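Local coordinates for histone-lysine N-methyltransferase family member SUVH9 (Arabidopsis thaliana, PDB 4NJ5), which takes part in gene silencing and, lacking methyltransferase activity, may bind methylated DNA and recruit RNA polymerase V to chromatin, at residues 324-329 with 349-354. Numbering follows the deposited sequence.
Sequences YDYNGT and SCRNRV. With ZN (zinc ion), chain C.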
loop_
_atom_site.group_PDB
_atom_site.type_symbol
_atom_site.label_atom_id
_atom_site.label_comp_id
_atom_site.label_asym_id
_atom_site.label_seq_id
_atom_site.Cartn_x
_atom_site.Cartn_y
_atom_site.Cartn_z
ATOM N N TYR A 324 0.912 8.281 -15.056
ATOM C CA TYR A 324 0.943 8.566 -13.624
ATOM C C TYR A 324 0.218 9.848 -13.247
ATOM O O TYR A 324 0.102 10.767 -14.060
ATOM C CB TYR A 324 2.388 8.655 -13.130
ATOM C CG TYR A 324 3.316 7.638 -13.743
ATOM C CD1 TYR A 324 3.488 6.386 -13.167
ATOM C CD2 TYR A 324 4.029 7.930 -14.895
ATOM C CE1 TYR A 324 4.345 5.456 -13.725
ATOM C CE2 TYR A 324 4.887 7.009 -15.461
ATOM C CZ TYR A 324 5.043 5.774 -14.872
ATOM O OH TYR A 324 5.898 4.852 -15.438
ATOM N N ASP A 325 -0.260 9.906 -12.005
ATOM C CA ASP A 325 -0.821 11.139 -11.464
ATOM C C ASP A 325 0.311 12.056 -10.996
ATOM O O ASP A 325 1.484 11.762 -11.236
ATOM C CB ASP A 325 -1.849 10.867 -10.345
ATOM C CG ASP A 325 -1.243 10.199 -9.103
ATOM O OD1 ASP A 325 -0.003 10.084 -8.986
ATOM O OD2 ASP A 325 -2.031 9.803 -8.216
ATOM N N TYR A 326 -0.030 13.151 -10.326
ATOM C CA TYR A 326 0.992 14.098 -9.882
ATOM C C TYR A 326 1.720 13.666 -8.610
ATOM O O TYR A 326 2.581 14.386 -8.109
ATOM C CB TYR A 326 0.403 15.504 -9.725
ATOM C CG TYR A 326 0.082 16.149 -11.050
ATOM C CD1 TYR A 326 1.033 16.911 -11.726
ATOM C CD2 TYR A 326 -1.164 15.982 -11.640
ATOM C CE1 TYR A 326 0.747 17.496 -12.947
ATOM C CE2 TYR A 326 -1.460 16.562 -12.859
ATOM C CZ TYR A 326 -0.502 17.318 -13.508
ATOM O OH TYR A 326 -0.799 17.896 -14.720
ATOM N N ASN A 327 1.380 12.489 -8.095
ATOM C CA ASN A 327 2.037 11.964 -6.904
ATOM C C ASN A 327 2.962 10.803 -7.269
ATOM O O ASN A 327 3.551 10.160 -6.398
ATOM C CB ASN A 327 0.996 11.522 -5.873
ATOM C CG ASN A 327 1.559 11.445 -4.465
ATOM O OD1 ASN A 327 2.482 12.179 -4.112
ATOM N ND2 ASN A 327 0.999 10.553 -3.652
ATOM N N GLY A 328 3.083 10.544 -8.567
ATOM C CA GLY A 328 3.945 9.487 -9.070
ATOM C C GLY A 328 3.281 8.123 -9.076
ATOM O O GLY A 328 3.944 7.100 -9.244
ATOM N N THR A 329 1.962 8.112 -8.903
ATOM C CA THR A 329 1.207 6.871 -8.747
ATOM C C THR A 329 0.608 6.399 -10.068
ATOM O O THR A 329 0.019 7.187 -10.809
ATOM C CB THR A 329 0.074 7.047 -7.709
ATOM O OG1 THR A 329 0.610 7.611 -6.506
ATOM C CG2 THR A 329 -0.580 5.715 -7.387
ATOM N N SER A 349 11.088 17.106 -12.181
ATOM C CA SER A 349 9.890 17.039 -11.348
ATOM C C SER A 349 8.633 16.644 -12.126
ATOM O O SER A 349 7.569 16.465 -11.534
ATOM C CB SER A 349 9.649 18.376 -10.648
ATOM O OG SER A 349 9.186 19.347 -11.569
ATOM N N CYS A 350 8.750 16.522 -13.446
ATOM C CA CYS A 350 7.612 16.133 -14.276
ATOM C C CYS A 350 7.000 14.799 -13.840
ATOM O O CYS A 350 7.716 13.849 -13.524
ATOM C CB CYS A 350 8.017 16.047 -15.746
ATOM S SG CYS A 350 6.752 15.285 -16.782
ATOM N N ARG A 351 5.672 14.735 -13.836
ATOM C CA ARG A 351 4.962 13.534 -13.393
ATOM C C ARG A 351 5.185 12.326 -14.305
ATOM O O ARG A 351 4.846 11.202 -13.943
ATOM C CB ARG A 351 3.461 13.808 -13.262
ATOM C CG ARG A 351 2.734 13.960 -14.592
ATOM C CD ARG A 351 1.238 14.129 -14.378
ATOM N NE ARG A 351 0.554 14.569 -15.591
ATOM C CZ ARG A 351 -0.473 13.933 -16.144
ATOM N NH1 ARG A 351 -0.943 12.823 -15.597
ATOM N NH2 ARG A 351 -1.030 14.409 -17.249
ATOM N N ASN A 352 5.748 12.551 -15.486
ATOM C CA ASN A 352 5.981 11.450 -16.411
ATOM C C ASN A 352 7.425 10.949 -16.365
ATOM O O ASN A 352 7.964 10.468 -17.365
ATOM C CB ASN A 352 5.580 11.838 -17.837
ATOM C CG ASN A 352 5.305 10.628 -18.710
ATOM O OD1 ASN A 352 4.890 9.576 -18.218
ATOM N ND2 ASN A 352 5.551 10.765 -20.010
ATOM N N ARG A 353 8.044 11.062 -15.193
ATOM C CA ARG A 353 9.413 10.589 -14.994
ATOM C C ARG A 353 9.530 9.745 -13.725
ATOM O O ARG A 353 10.463 9.914 -12.951
ATOM C CB ARG A 353 10.389 11.770 -14.924
ATOM C CG ARG A 353 10.533 12.570 -16.216
ATOM C CD ARG A 353 11.604 13.650 -16.073
ATOM N NE ARG A 353 11.736 14.490 -17.264
ATOM C CZ ARG A 353 12.539 14.217 -18.290
ATOM N NH1 ARG A 353 13.277 13.115 -18.283
ATOM N NH2 ARG A 353 12.605 15.043 -19.327
ATOM N N VAL A 354 8.589 8.829 -13.522
ATOM C CA VAL A 354 8.530 8.054 -12.284
ATOM C C VAL A 354 9.623 6.987 -12.150
ATOM O O VAL A 354 10.468 7.073 -11.260
ATOM C CB VAL A 354 7.136 7.414 -12.086
ATOM C CG1 VAL A 354 7.130 6.493 -10.869
ATOM C CG2 VAL A 354 6.085 8.497 -11.936
HETATM ZN ZN ZN C . 7.340 15.333 -19.076
#
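Arg351 reaches from the zinc-binding loop across to the turn at 325-328. Arg351 CB packs against Asp325 O at 3.5 Å; from there CG, placed between the backbone N and the carbonyl carbon (chi1 72°), starts an extended chain running to NE. Arg351 CD sits squarely over the centre of the Tyr326 ring, a CH-pi contact of 3.6 Å to the centroid. Arg351 NE follows over the same face, 3.6 Å from Tyr326 CZ, while donating to Cys308 O. At the tip, Arg351 NH1 gives a somewhat bent hydrogen bond to Tyr324 O (2.8 Å), meeting it nearly along the C=O axis, and NH2 binds Gly309 O. Three backbone carbonyls thus fix the guanidinium, whose plane is 24° from that of the Tyr326 ring.

The Tyr324 ring takes Val354 CG2 over one face, 3.5 Å from CG2 to the centroid and offset toward the rim. Asn352 OD1 lies at the ring's edge, 3.8 Å from Tyr324 CE2, while Asn352 ND2 donates to His338 O. Tyr324 OH makes a weak hydrogen bond with Glu339 OE2. An alanine in place of Tyr324 would probably open a gap beside Val354 CG2 and leave Glu339 without its weak bond from the phenol. Within 324-329, Asp325 OD1 accepts from Asn327 N, an Asx turn, and from Thr329 N on the opposite face of its carboxylate. Cys350 SG binds zinc at 2.4 Å with Cys308, Cys340 and Cys346, and also accepts from Asn352 N. The contact joins two loops of the pre-SET domain beside its triangular, cysteine-bound three-zinc cluster.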